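Local coordinates for USP37 protein (Homo sapiens, PDB 3U12), which probably removes ubiquitin from proteins as a cysteine-type deubiquitinase of the peptidase C19 family, and is represented here by its pleckstrin homology (PH) domain, at residues Phe43-Lys48 with Glu109-Phe114; Gly34-Lys39 with Val56-Gly61; Leu90-Gln93 with Phe97-Ile100; Ile26-Met31 with Arg65-Ser70; Ser86-Thr91 with Leu113-Val118. All blocks are in the same frame, centred on the assembly; numbering follows the deposited sequence.

Interaction 1 (Phe43-Lys48 with Glu109-Phe114)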
# COMPACT_ATOMS: atom_id res chain seq x y z
N PHE A 43 -1.52 -4.84 -3.23
CA PHE A 43 -0.68 -4.59 -2.06
C PHE A 43 -0.92 -5.80 -1.16
O PHE A 43 -2.07 -6.13 -0.87
CB PHE A 43 -1.13 -3.34 -1.29
CG PHE A 43 -0.75 -2.00 -1.89
CD1 PHE A 43 0.06 -1.92 -3.02
CD2 PHE A 43 -1.18 -0.81 -1.30
CE1 PHE A 43 0.38 -0.67 -3.59
CE2 PHE A 43 -0.83 0.42 -1.85
CZ PHE A 43 -0.09 0.48 -3.00
N GLU A 44 0.14 -6.46 -0.71
CA GLU A 44 0.00 -7.64 0.17
C GLU A 44 0.92 -7.44 1.36
O GLU A 44 2.08 -7.07 1.18
CB GLU A 44 0.45 -8.90 -0.59
CG GLU A 44 0.30 -10.20 0.19
CD GLU A 44 0.69 -11.45 -0.58
OE1 GLU A 44 1.70 -11.42 -1.31
OE2 GLU A 44 0.02 -12.49 -0.41
N ILE A 45 0.44 -7.76 2.57
CA ILE A 45 1.31 -7.66 3.73
C ILE A 45 2.13 -8.96 3.86
O ILE A 45 1.56 -10.05 3.78
CB ILE A 45 0.48 -7.39 5.02
CG1 ILE A 45 -0.25 -6.00 5.00
CG2 ILE A 45 1.35 -7.55 6.29
CD1 ILE A 45 0.67 -4.73 4.76
N VAL A 46 3.44 -8.82 4.13
CA VAL A 46 4.32 -9.97 4.41
C VAL A 46 5.10 -9.69 5.72
O VAL A 46 5.14 -8.55 6.14
CB VAL A 46 5.28 -10.36 3.25
CG1 VAL A 46 4.51 -10.78 2.00
CG2 VAL A 46 6.28 -9.24 2.95
N GLU A 47 5.75 -10.69 6.30
CA GLU A 47 6.53 -10.46 7.53
C GLU A 47 7.61 -11.47 7.77
O GLU A 47 7.62 -12.56 7.19
CB GLU A 47 5.60 -10.40 8.77
CG GLU A 47 5.06 -11.74 9.23
CD GLU A 47 3.94 -11.69 10.26
OE1 GLU A 47 3.73 -10.62 10.89
OE2 GLU A 47 3.26 -12.73 10.43
N LYS A 48 8.52 -11.11 8.68
CA LYS A 48 9.59 -11.97 9.21
C LYS A 48 10.03 -11.38 10.54
O LYS A 48 10.29 -10.18 10.61
CB LYS A 48 10.79 -12.07 8.26
CG LYS A 48 11.67 -13.31 8.52
CD LYS A 48 10.93 -14.65 8.30
CE LYS A 48 11.67 -15.84 8.87
NZ LYS A 48 10.73 -16.96 9.16
N GLU A 109 -10.39 0.30 4.51
CA GLU A 109 -10.45 0.69 5.91
C GLU A 109 -9.72 -0.32 6.81
O GLU A 109 -9.04 0.09 7.76
CB GLU A 109 -11.89 0.87 6.35
CG GLU A 109 -12.47 2.19 5.88
CD GLU A 109 -13.92 2.38 6.29
OE1 GLU A 109 -14.17 2.70 7.47
OE2 GLU A 109 -14.81 2.20 5.42
N GLU A 110 -9.84 -1.61 6.50
CA GLU A 110 -9.15 -2.68 7.23
C GLU A 110 -7.63 -2.53 7.05
O GLU A 110 -6.88 -2.61 8.04
CB GLU A 110 -9.65 -4.05 6.76
CG GLU A 110 -9.01 -5.22 7.50
CD GLU A 110 -9.33 -6.61 7.00
OE1 GLU A 110 -10.05 -6.75 5.98
OE2 GLU A 110 -8.84 -7.58 7.64
N MSE A 111 -7.18 -2.26 5.81
CA MSE A 111 -5.75 -2.04 5.50
C MSE A 111 -5.25 -0.80 6.25
O MSE A 111 -4.18 -0.88 6.83
CB MSE A 111 -5.49 -1.95 3.99
CG MSE A 111 -4.01 -1.76 3.64
SE MSE A 111 -2.88 -3.24 4.26
CE MSE A 111 -3.15 -4.46 2.65
N ARG A 112 -5.99 0.31 6.22
CA ARG A 112 -5.63 1.54 6.93
C ARG A 112 -5.48 1.29 8.44
O ARG A 112 -4.50 1.74 9.04
CB ARG A 112 -6.67 2.65 6.69
CG ARG A 112 -6.19 4.04 7.15
CD ARG A 112 -6.83 4.50 8.45
NE ARG A 112 -8.11 5.17 8.23
CZ ARG A 112 -9.29 4.59 8.33
NH1 ARG A 112 -10.40 5.28 8.11
NH2 ARG A 112 -9.38 3.30 8.66
N LEU A 113 -6.43 0.56 9.05
CA LEU A 113 -6.40 0.21 10.47
C LEU A 113 -5.12 -0.59 10.78
O LEU A 113 -4.40 -0.24 11.70
CB LEU A 113 -7.66 -0.61 10.83
CG LEU A 113 -7.86 -1.00 12.28
CD1 LEU A 113 -7.92 0.21 13.15
CD2 LEU A 113 -9.15 -1.75 12.44
N PHE A 114 -4.79 -1.57 9.92
CA PHE A 114 -3.58 -2.36 10.09
C PHE A 114 -2.33 -1.48 9.96
O PHE A 114 -1.40 -1.60 10.76
CB PHE A 114 -3.53 -3.55 9.10
CG PHE A 114 -2.26 -4.35 9.24
CD1 PHE A 114 -2.10 -5.27 10.27
CD2 PHE A 114 -1.19 -4.15 8.36
CE1 PHE A 114 -0.91 -6.00 10.41
CE2 PHE A 114 -0.01 -4.88 8.50
CZ PHE A 114 0.13 -5.77 9.54
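Ile45 carries the strand's side of this contact, set against Met111 and Phe114 of helix 109-114. Met111, present as selenomethionine, meets it tip to tip, with SE 3.9 Å from Ile45 CD1. Its CG lies anti to the backbone N (chi1 -178°), sending the chain off the helix; bends at the next two torsions then bring CE to 4.0 Å from Phe43 O. Phe114 crosses Ile45 obliquely and offers one ring atom to both branches: CE2 is 3.7 Å from Ile45 CG1 and 3.7 Å from Ile45 CG2. With an alanine here, this branched end is gone, and Met111 SE and Phe114 CE2 would probably lose their shared partner, opening a gap between strand and helix. The axes of strand 43-48 and helix 109-114 come no closer than 11.4 Å, a separation bridged chiefly by side chains. Val52 and Leu54 of strand 51-58, with Leu20 and Leu69, pack around Ile45, while Ile22 of strand 21-23 touches both Phe43 and Met111.

Interaction 2 (Gly34-Lys39 with Val56-Gly61). With SO4 (sulfate ion), chain E.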
# COMPACT_ATOMS: atom_id res chain seq x y z
N GLY A 34 10.86 5.14 -9.56
CA GLY A 34 10.65 6.37 -10.31
C GLY A 34 9.17 6.72 -10.09
O GLY A 34 8.57 6.28 -9.10
N ILE A 35 8.56 7.49 -11.00
CA ILE A 35 7.13 7.80 -10.89
C ILE A 35 6.42 6.91 -11.90
O ILE A 35 6.57 7.13 -13.11
CB ILE A 35 6.80 9.32 -11.06
CG1 ILE A 35 7.48 10.15 -9.96
CG2 ILE A 35 5.26 9.54 -11.06
CD1 ILE A 35 7.45 11.67 -10.11
N THR A 36 5.69 5.91 -11.44
CA THR A 36 5.03 4.96 -12.34
C THR A 36 3.70 5.49 -12.86
O THR A 36 3.17 6.45 -12.32
CB THR A 36 4.80 3.61 -11.62
OG1 THR A 36 3.72 3.74 -10.68
CG2 THR A 36 6.05 3.08 -10.93
N LYS A 37 3.14 4.82 -13.88
CA LYS A 37 1.80 5.14 -14.37
C LYS A 37 0.85 4.24 -13.55
O LYS A 37 1.32 3.36 -12.84
CB LYS A 37 1.67 4.84 -15.87
CG LYS A 37 1.85 6.06 -16.76
N TRP A 38 -0.48 4.47 -13.63
CA TRP A 38 -1.44 3.63 -12.93
C TRP A 38 -1.40 2.22 -13.53
O TRP A 38 -1.52 2.07 -14.75
CB TRP A 38 -2.85 4.21 -13.02
CG TRP A 38 -3.08 5.39 -12.14
CD1 TRP A 38 -3.18 6.70 -12.54
CD2 TRP A 38 -3.31 5.38 -10.73
NE1 TRP A 38 -3.47 7.50 -11.46
CE2 TRP A 38 -3.55 6.72 -10.33
CE3 TRP A 38 -3.39 4.37 -9.76
CZ2 TRP A 38 -3.79 7.07 -9.00
CZ3 TRP A 38 -3.63 4.72 -8.44
CH2 TRP A 38 -3.82 6.06 -8.07
N LYS A 39 -1.17 1.20 -12.69
CA LYS A 39 -1.08 -0.19 -13.16
C LYS A 39 -1.86 -1.08 -12.22
O LYS A 39 -1.62 -1.06 -11.01
CB LYS A 39 0.38 -0.68 -13.20
CG LYS A 39 1.28 -0.01 -14.23
CD LYS A 39 2.77 -0.39 -14.05
CE LYS A 39 3.10 -1.86 -14.23
NZ LYS A 39 2.43 -2.47 -15.42
N VAL A 56 4.26 -5.23 -3.66
CA VAL A 56 3.48 -4.70 -4.77
C VAL A 56 3.60 -5.69 -5.93
O VAL A 56 4.68 -5.87 -6.49
CB VAL A 56 3.95 -3.27 -5.18
CG1 VAL A 56 3.20 -2.77 -6.42
CG2 VAL A 56 3.82 -2.29 -4.02
N HIS A 57 2.49 -6.35 -6.27
CA HIS A 57 2.45 -7.30 -7.40
C HIS A 57 1.63 -6.63 -8.49
O HIS A 57 0.58 -6.03 -8.21
CB HIS A 57 1.68 -8.58 -7.02
CG HIS A 57 2.33 -9.49 -6.04
ND1 HIS A 57 2.01 -9.44 -4.70
CD2 HIS A 57 3.10 -10.59 -6.26
CE1 HIS A 57 2.64 -10.45 -4.13
NE2 HIS A 57 3.32 -11.17 -5.04
N TYR A 58 2.07 -6.75 -9.73
CA TYR A 58 1.33 -6.22 -10.86
C TYR A 58 0.75 -7.37 -11.65
O TYR A 58 1.37 -8.43 -11.72
CB TYR A 58 2.21 -5.36 -11.77
CG TYR A 58 2.68 -4.08 -11.11
CD1 TYR A 58 1.77 -3.12 -10.67
CD2 TYR A 58 4.04 -3.80 -10.98
CE1 TYR A 58 2.20 -1.95 -10.06
CE2 TYR A 58 4.48 -2.62 -10.38
CZ TYR A 58 3.55 -1.68 -9.95
OH TYR A 58 3.98 -0.53 -9.34
N ASN A 59 -0.46 -7.17 -12.21
CA ASN A 59 -1.12 -8.16 -13.06
C ASN A 59 -0.25 -8.53 -14.26
O ASN A 59 -0.20 -9.70 -14.59
CB ASN A 59 -2.48 -7.65 -13.56
CG ASN A 59 -3.58 -7.66 -12.54
OD1 ASN A 59 -3.36 -7.75 -11.33
ND2 ASN A 59 -4.80 -7.56 -13.02
N THR A 60 0.46 -7.55 -14.88
CA THR A 60 1.33 -7.77 -16.05
C THR A 60 2.55 -8.64 -15.73
O THR A 60 3.17 -9.16 -16.66
CB THR A 60 1.77 -6.44 -16.71
OG1 THR A 60 2.08 -5.48 -15.71
CG2 THR A 60 0.73 -5.89 -17.67
N GLY A 61 2.89 -8.81 -14.46
CA GLY A 61 4.02 -9.65 -14.06
C GLY A 61 5.24 -8.87 -13.61
O GLY A 61 5.11 -7.77 -13.07
S SO4 E . 6.12 2.67 -15.36
O1 SO4 E . 6.56 3.94 -15.97
O2 SO4 E . 6.97 2.38 -14.19
O3 SO4 E . 4.70 2.78 -14.96
O4 SO4 E . 6.25 1.57 -16.32
O HOH W 1 2.59 1.42 -10.42
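Lys39 lays its aliphatic end over the ring of Tyr58 and still delivers its charge to a hydroxyl beyond it. The methylene CE sits above the middle of the ring, 3.9 Å from the Tyr58 centroid and only 11° off the normal, a CH-pi contact. Bends at its last two torsions fold the chain back over this face, where NZ keeps a longer cation-pi relation and donates a 3.0 Å hydrogen bond to Thr60 OG1, inside the type I turn Tyr58-Gly61. Nearer the backbone, Lys39 CB lies 3.8 Å from Tyr58 CD1. With a leucine in its place, the ammonium group is gone, and Thr60 OG1 would probably lose this donor and the ring its cation. At the phenol end, a water bridges the segments, 2.6 Å from Tyr58 OH and 2.6 Å from Thr36 OG1, the latter also hydrogen-bonded to Ile28 N. A sulfate, probably from the crystallisation liquor, accepts a nearly straight 2.8 Å bond (173°) from Lys37 N to its O3. Ring face, hydroxyl and water thus join the Thr36 loop and the start of strand 39-48 to the end of strand 51-58 and its turn, in a polar, hydrated surface contact.

Interaction 3 (Leu90-Gln93 with Phe97-Ile100). With SO4 (sulfate ion), chain C.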
# COMPACT_ATOMS: atom_id res chain seq x y z
N LEU A 90 -0.42 5.79 1.00
CA LEU A 90 0.58 5.46 2.01
C LEU A 90 1.87 6.21 1.72
O LEU A 90 2.49 5.98 0.68
CB LEU A 90 0.84 3.95 1.95
CG LEU A 90 1.95 3.36 2.82
CD1 LEU A 90 1.68 3.57 4.31
CD2 LEU A 90 2.15 1.88 2.52
N THR A 91 2.29 7.07 2.66
CA THR A 91 3.58 7.75 2.58
C THR A 91 4.51 7.07 3.59
O THR A 91 4.14 6.88 4.75
CB THR A 91 3.45 9.26 2.82
OG1 THR A 91 2.38 9.78 2.03
CG2 THR A 91 4.75 10.01 2.52
N LEU A 92 5.71 6.74 3.14
CA LEU A 92 6.74 6.14 3.99
C LEU A 92 7.70 7.20 4.50
O LEU A 92 7.70 8.30 3.97
CB LEU A 92 7.49 5.02 3.22
CG LEU A 92 6.58 3.87 2.70
CD1 LEU A 92 7.40 2.83 1.92
CD2 LEU A 92 5.77 3.25 3.85
N GLN A 93 8.52 6.88 5.54
CA GLN A 93 9.46 7.82 6.16
C GLN A 93 10.60 8.22 5.21
O GLN A 93 11.19 9.30 5.38
CB GLN A 93 10.00 7.29 7.51
CG GLN A 93 8.92 7.34 8.62
CD GLN A 93 9.34 6.84 9.99
OE1 GLN A 93 10.50 6.93 10.41
NE2 GLN A 93 8.35 6.40 10.77
N PHE A 97 5.82 7.23 -1.91
CA PHE A 97 4.38 7.45 -1.92
C PHE A 97 3.75 6.34 -2.75
O PHE A 97 4.07 6.21 -3.93
CB PHE A 97 4.07 8.81 -2.53
CG PHE A 97 2.61 9.20 -2.48
CD1 PHE A 97 1.99 9.46 -1.26
CD2 PHE A 97 1.87 9.36 -3.64
CE1 PHE A 97 0.64 9.83 -1.21
CE2 PHE A 97 0.53 9.77 -3.60
CZ PHE A 97 -0.07 10.01 -2.38
N LEU A 98 2.89 5.55 -2.12
CA LEU A 98 2.20 4.43 -2.75
C LEU A 98 0.72 4.68 -2.75
O LEU A 98 0.13 4.91 -1.68
CB LEU A 98 2.48 3.11 -2.00
CG LEU A 98 3.92 2.54 -2.11
CD1 LEU A 98 4.87 3.23 -1.15
CD2 LEU A 98 3.93 1.08 -1.78
N SER A 99 0.11 4.60 -3.93
CA SER A 99 -1.33 4.79 -4.07
C SER A 99 -2.00 3.58 -4.69
O SER A 99 -1.44 2.94 -5.58
CB SER A 99 -1.62 6.04 -4.89
OG SER A 99 -1.24 7.18 -4.14
N ILE A 100 -3.20 3.27 -4.20
CA ILE A 100 -4.00 2.16 -4.72
C ILE A 100 -5.43 2.68 -4.78
O ILE A 100 -5.94 3.25 -3.81
CB ILE A 100 -3.82 0.82 -3.96
CG1 ILE A 100 -4.59 -0.34 -4.69
CG2 ILE A 100 -4.23 0.94 -2.48
CD1 ILE A 100 -4.22 -1.79 -4.28
S SO4 C . 9.26 4.91 14.51
O1 SO4 C . 9.28 5.84 15.65
O2 SO4 C . 10.65 4.65 14.08
O3 SO4 C . 8.63 3.65 14.93
O4 SO4 C . 8.49 5.49 13.40
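Leu90 and Leu98 form a hydrogen-bonded antiparallel pair, joined by two nearly straight backbone bonds. Leu90 N donates to Leu98 O at 2.9 Å (173°), and Leu98 N returns a bond to Leu90 O, also 2.9 Å long (175°). The carbonyl of Leu90 has a second, softer partner in Phe97 CA, whose C-H points to it across 3.5 Å. The next pair, Thr91 with Phe97, is non-hydrogen-bonded, and its side chains meet on the other face of the sheet. There Thr91 OG1 lies in the plane of the Phe97 ring, at its edge, 3.3 Å from CD1, where it probably meets the ring's positive rim; the same OG1 is hydrogen-bonded to Asn75 OD1. Phe97 CG stands anti to its own backbone N (chi1 -175°), which swings the ring edge beside the threonine. On the leucine face, Leu90 CB and Leu98 CB are 4.4 Å apart, and Leu92 CD1 reaches across to Leu98 CD1 at 4.0 Å. Just past the strand, Gln93 NE2 donates to O4 of a sulfate, probably from the crystallisation liquor, 2.8 Å away, and is also hydrogen-bonded to Ile73 O. Both strands of this hairpin have a further neighbour: strand 97-104 bonds to strand 25-30 through Phe97-Arg29 and Ser99-Arg27, and strand 85-92 to strand 73-80 through Thr91, while Leu69 packs on Leu90 and Leu92.

Interaction 4 (Ile26-Met31 with Arg65-Ser70). With SO4 (sulfate ion), chain D.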
# COMPACT_ATOMS: atom_id res chain seq x y z
N ILE A 26 -2.62 0.80 -9.26
CA ILE A 26 -1.53 1.23 -8.39
C ILE A 26 -0.59 2.23 -9.07
O ILE A 26 -0.20 2.02 -10.21
CB ILE A 26 -0.75 -0.01 -7.86
CG1 ILE A 26 -1.62 -0.84 -6.87
CG2 ILE A 26 0.62 0.39 -7.20
CD1 ILE A 26 -1.03 -2.24 -6.52
N ARG A 27 -0.21 3.31 -8.35
CA ARG A 27 0.73 4.32 -8.81
C ARG A 27 1.72 4.52 -7.67
O ARG A 27 1.31 4.63 -6.52
CB ARG A 27 0.01 5.64 -9.10
CG ARG A 27 0.47 6.33 -10.36
CD ARG A 27 0.17 7.81 -10.34
NE ARG A 27 1.22 8.56 -9.64
CZ ARG A 27 1.02 9.33 -8.59
NH1 ARG A 27 -0.20 9.51 -8.10
NH2 ARG A 27 2.04 9.96 -8.01
N ILE A 28 3.02 4.52 -7.97
CA ILE A 28 4.04 4.69 -6.94
C ILE A 28 5.03 5.80 -7.33
O ILE A 28 5.35 5.97 -8.50
CB ILE A 28 4.78 3.32 -6.68
CG1 ILE A 28 3.79 2.24 -6.13
CG2 ILE A 28 5.98 3.47 -5.72
CD1 ILE A 28 4.32 0.88 -6.20
N ARG A 29 5.50 6.55 -6.33
CA ARG A 29 6.53 7.56 -6.48
C ARG A 29 7.62 7.17 -5.47
O ARG A 29 7.39 7.25 -4.26
CB ARG A 29 5.96 8.98 -6.25
CG ARG A 29 7.00 10.10 -6.20
CD ARG A 29 6.39 11.50 -6.22
NE ARG A 29 5.34 11.70 -5.21
CZ ARG A 29 5.56 12.06 -3.95
NH1 ARG A 29 6.80 12.25 -3.51
NH2 ARG A 29 4.55 12.22 -3.11
N SER A 30 8.75 6.65 -5.96
CA SER A 30 9.87 6.22 -5.11
C SER A 30 11.16 6.21 -5.88
O SER A 30 11.17 6.22 -7.11
CB SER A 30 9.61 4.83 -4.50
OG SER A 30 9.69 3.83 -5.49
N MSE A 31 12.27 6.19 -5.14
CA MSE A 31 13.62 6.11 -5.69
C MSE A 31 13.77 4.79 -6.47
O MSE A 31 14.35 4.79 -7.57
CB MSE A 31 14.63 6.16 -4.53
CG MSE A 31 14.86 7.56 -3.98
SE MSE A 31 15.80 8.68 -5.27
CE MSE A 31 17.67 8.18 -4.85
N ARG A 65 8.13 -5.72 -6.10
CA ARG A 65 8.97 -4.86 -5.27
C ARG A 65 8.41 -4.84 -3.87
O ARG A 65 7.18 -4.93 -3.67
CB ARG A 65 9.07 -3.43 -5.83
CG ARG A 65 9.71 -3.40 -7.21
CD ARG A 65 10.68 -2.25 -7.41
NE ARG A 65 11.67 -2.57 -8.44
CZ ARG A 65 12.96 -2.81 -8.21
NH1 ARG A 65 13.45 -2.76 -6.97
NH2 ARG A 65 13.78 -3.09 -9.22
N ILE A 66 9.30 -4.71 -2.88
CA ILE A 66 8.92 -4.70 -1.48
C ILE A 66 9.34 -3.40 -0.79
O ILE A 66 10.43 -2.88 -1.01
CB ILE A 66 9.44 -5.97 -0.77
CG1 ILE A 66 9.08 -5.98 0.71
CG2 ILE A 66 10.95 -6.21 -0.97
CD1 ILE A 66 9.04 -7.29 1.27
N PHE A 67 8.46 -2.90 0.10
CA PHE A 67 8.63 -1.66 0.84
C PHE A 67 8.46 -2.02 2.29
O PHE A 67 7.42 -2.60 2.67
CB PHE A 67 7.53 -0.68 0.39
CG PHE A 67 7.64 -0.27 -1.07
CD1 PHE A 67 8.24 0.93 -1.43
CD2 PHE A 67 7.11 -1.08 -2.07
CE1 PHE A 67 8.31 1.32 -2.77
CE2 PHE A 67 7.21 -0.70 -3.42
CZ PHE A 67 7.79 0.51 -3.75
N GLN A 68 9.45 -1.69 3.10
CA GLN A 68 9.39 -1.90 4.56
C GLN A 68 8.32 -1.00 5.17
O GLN A 68 8.19 0.16 4.76
CB GLN A 68 10.74 -1.62 5.23
CG GLN A 68 10.69 -1.97 6.72
CD GLN A 68 12.03 -1.97 7.39
OE1 GLN A 68 13.03 -2.44 6.84
NE2 GLN A 68 12.08 -1.46 8.62
N LEU A 69 7.54 -1.53 6.15
CA LEU A 69 6.51 -0.80 6.86
C LEU A 69 6.90 -0.54 8.30
O LEU A 69 6.69 0.57 8.77
CB LEU A 69 5.14 -1.50 6.81
CG LEU A 69 4.55 -1.65 5.41
CD1 LEU A 69 3.23 -2.43 5.49
CD2 LEU A 69 4.32 -0.29 4.73
N SER A 70 7.46 -1.55 9.01
CA SER A 70 7.87 -1.41 10.42
C SER A 70 8.89 -0.29 10.57
O SER A 70 9.88 -0.26 9.81
CB SER A 70 8.48 -2.72 10.93
OG SER A 70 7.49 -3.73 11.01
S SO4 D . 14.56 -1.45 11.07
O1 SO4 D . 15.14 -0.84 12.28
O2 SO4 D . 15.54 -2.34 10.44
O3 SO4 D . 13.36 -2.23 11.45
O4 SO4 D . 14.19 -0.38 10.14
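Beside the packing of Phe67 against Ile28 and Ser30, the amide nitrogen of Gln68 is held by two acceptors. Gln68 NE2 donates to Ser70 O at 2.8 Å, almost straight (174°) and within the plane of the amide, and gives a more bent bond (146°) to O4 of a sulfate, also 2.8 Å from NE2. Two bonds on one amide nitrogen should restrain the rotation of the group, and the backbone acceptor ties the end of the strand to the bend that follows. The contact across the segments is made by the far end of the Phe67 ring. Its CZ meets Ile28 CG2 at 4.0 Å, the two side chains approaching from opposite directions. CE1 has Ser30 OG 4.0 Å away, in the ring plane at the edge, so the oxygen lies beside the rim of the ring. Ser30 CB is almost as close, at 4.1 Å from CE1, while the serine torsion (chi1 71°) leaves OG to bond Thr33 OG1. The alpha carbons of Ser30 and Phe67 are still 10.0 Å apart, so side chains alone span the distance. Val56 and Leu98 pack on both Ile28 and Phe67. Side chains from strands that are not sheet neighbours, meeting in a shared interior, are what the curled antiparallel barrel of a PH domain provides.

Interaction 5 (Ser86-Thr91 with Leu113-Val118)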
# COMPACT_ATOMS: atom_id res chain seq x y z
N SER A 86 -12.64 3.29 -2.28
CA SER A 86 -11.71 4.25 -1.70
C SER A 86 -10.33 4.18 -2.34
O SER A 86 -9.95 3.17 -2.95
CB SER A 86 -11.59 4.03 -0.20
OG SER A 86 -12.83 4.22 0.45
N ARG A 87 -9.59 5.28 -2.20
CA ARG A 87 -8.21 5.38 -2.63
C ARG A 87 -7.40 5.43 -1.36
O ARG A 87 -7.70 6.22 -0.47
CB ARG A 87 -7.96 6.63 -3.48
CG ARG A 87 -6.57 6.62 -4.12
CD ARG A 87 -6.28 7.87 -4.92
NE ARG A 87 -6.96 7.87 -6.22
CZ ARG A 87 -6.69 8.72 -7.21
NH1 ARG A 87 -5.75 9.65 -7.06
NH2 ARG A 87 -7.36 8.64 -8.35
N LEU A 88 -6.40 4.56 -1.27
CA LEU A 88 -5.54 4.50 -0.10
C LEU A 88 -4.18 5.06 -0.49
O LEU A 88 -3.58 4.61 -1.46
CB LEU A 88 -5.43 3.04 0.40
CG LEU A 88 -4.64 2.83 1.69
CD1 LEU A 88 -5.27 1.72 2.54
CD2 LEU A 88 -3.16 2.49 1.39
N MSE A 89 -3.69 6.02 0.29
CA MSE A 89 -2.41 6.66 0.02
C MSE A 89 -1.49 6.51 1.22
O MSE A 89 -1.80 6.96 2.32
CB MSE A 89 -2.62 8.13 -0.37
CG MSE A 89 -3.30 8.26 -1.72
SE MSE A 89 -4.24 9.91 -1.92
CE MSE A 89 -3.84 10.25 -3.78
N LEU A 90 -0.42 5.79 1.00
CA LEU A 90 0.58 5.46 2.01
C LEU A 90 1.87 6.21 1.72
O LEU A 90 2.49 5.98 0.68
CB LEU A 90 0.84 3.95 1.95
CG LEU A 90 1.95 3.36 2.82
CD1 LEU A 90 1.68 3.57 4.31
CD2 LEU A 90 2.15 1.88 2.52
N THR A 91 2.29 7.07 2.66
CA THR A 91 3.58 7.75 2.58
C THR A 91 4.51 7.07 3.59
O THR A 91 4.14 6.88 4.75
CB THR A 91 3.45 9.26 2.82
OG1 THR A 91 2.38 9.78 2.03
CG2 THR A 91 4.75 10.01 2.52
N LEU A 113 -6.43 0.56 9.05
CA LEU A 113 -6.40 0.21 10.47
C LEU A 113 -5.12 -0.59 10.78
O LEU A 113 -4.40 -0.24 11.70
CB LEU A 113 -7.66 -0.61 10.83
CG LEU A 113 -7.86 -1.00 12.28
CD1 LEU A 113 -7.92 0.21 13.15
CD2 LEU A 113 -9.15 -1.75 12.44
N PHE A 114 -4.79 -1.57 9.92
CA PHE A 114 -3.58 -2.36 10.09
C PHE A 114 -2.33 -1.48 9.96
O PHE A 114 -1.40 -1.60 10.76
CB PHE A 114 -3.53 -3.55 9.10
CG PHE A 114 -2.26 -4.35 9.24
CD1 PHE A 114 -2.10 -5.27 10.27
CD2 PHE A 114 -1.19 -4.15 8.36
CE1 PHE A 114 -0.91 -6.00 10.41
CE2 PHE A 114 -0.01 -4.88 8.50
CZ PHE A 114 0.13 -5.77 9.54
N LEU A 115 -2.32 -0.59 8.95
CA LEU A 115 -1.17 0.28 8.72
C LEU A 115 -0.98 1.26 9.86
O LEU A 115 0.16 1.55 10.24
CB LEU A 115 -1.28 1.01 7.36
CG LEU A 115 -1.16 0.12 6.13
CD1 LEU A 115 -1.56 0.90 4.87
CD2 LEU A 115 0.27 -0.50 6.01
N ASP A 116 -2.09 1.76 10.43
CA ASP A 116 -2.05 2.64 11.60
C ASP A 116 -1.44 1.90 12.81
O ASP A 116 -0.58 2.46 13.49
CB ASP A 116 -3.46 3.18 11.92
CG ASP A 116 -3.49 4.30 12.95
OD1 ASP A 116 -2.43 4.96 13.14
OD2 ASP A 116 -4.58 4.56 13.52
N ALA A 117 -1.89 0.64 13.07
CA ALA A 117 -1.36 -0.19 14.16
C ALA A 117 0.19 -0.45 13.98
O ALA A 117 0.94 -0.33 14.95
CB ALA A 117 -2.12 -1.49 14.23
N VAL A 118 0.67 -0.69 12.75
CA VAL A 118 2.11 -0.88 12.46
C VAL A 118 2.86 0.43 12.77
O VAL A 118 3.89 0.42 13.46
CB VAL A 118 2.34 -1.30 10.99
CG1 VAL A 118 3.83 -1.31 10.64
CG2 VAL A 118 1.72 -2.67 10.73
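The C-terminal helix of the PH fold packs on the strongly bent sheet, and here Leu115 of that helix settles against Leu88 and Leu90 of strand 86-91. One methyl does the work: Leu115 CD1 lies 4.1 Å from Leu88 CD2 and 4.2 Å from Leu90 CD1, touching two side chains that sit two residues apart on the same side of the strand. Leu115 carries its CG anti to the carbonyl carbon (chi1 -69°), and the extended second torsion takes CD1 out from the helix toward the strand. Leu88 approaches from the strand at a slant, its CG anti to the backbone N (chi1 -175°). The meeting is purely apolar and modest, burying 114 Å² in all. The alpha carbons of Leu90 and Leu115 remain 8.7 Å apart, a distance spanned by leucine side chains that touch through their methyls. Phe114 leaves the helix on another side, against Leu20 and Val52. Arg87, whose side chain leaves the strand on the side away from the helix, forms a salt bridge with Asp101 of strand 97-104. Around the leucines the neighbouring elements close in: Val76 of strand 73-80 touches Leu90 and Leu115, Leu69 packs on the same two residues, Leu78 and Ile100 lie against Leu88, and Leu54 of strand 51-58 touches Leu90.

Interactions 1 and 5 use overlapping parts of helix 105-119, sharing Leu113 and Phe114, and meet where Met111 CG lies 3.9 Å from Leu88 CD1. Interactions 3 and 5 share Leu90 and Thr91 of one strand. Interaction 4 adjoins interaction 3, about 7 Å away between centres, and its Leu69 CD1 lies 3.5 Å from Ile45 CD1 of interaction 1. Interaction 2, at the surface, is tied to interaction 4 (centres about 11 Å apart) by probable bonds of Lys39 O to Ile26 N and Thr36 OG1 to Ile28 N. The sulfates, probably from the crystallisation liquor, mark no known site; the contacts build the PH domain, with no catalytic residue identified among them.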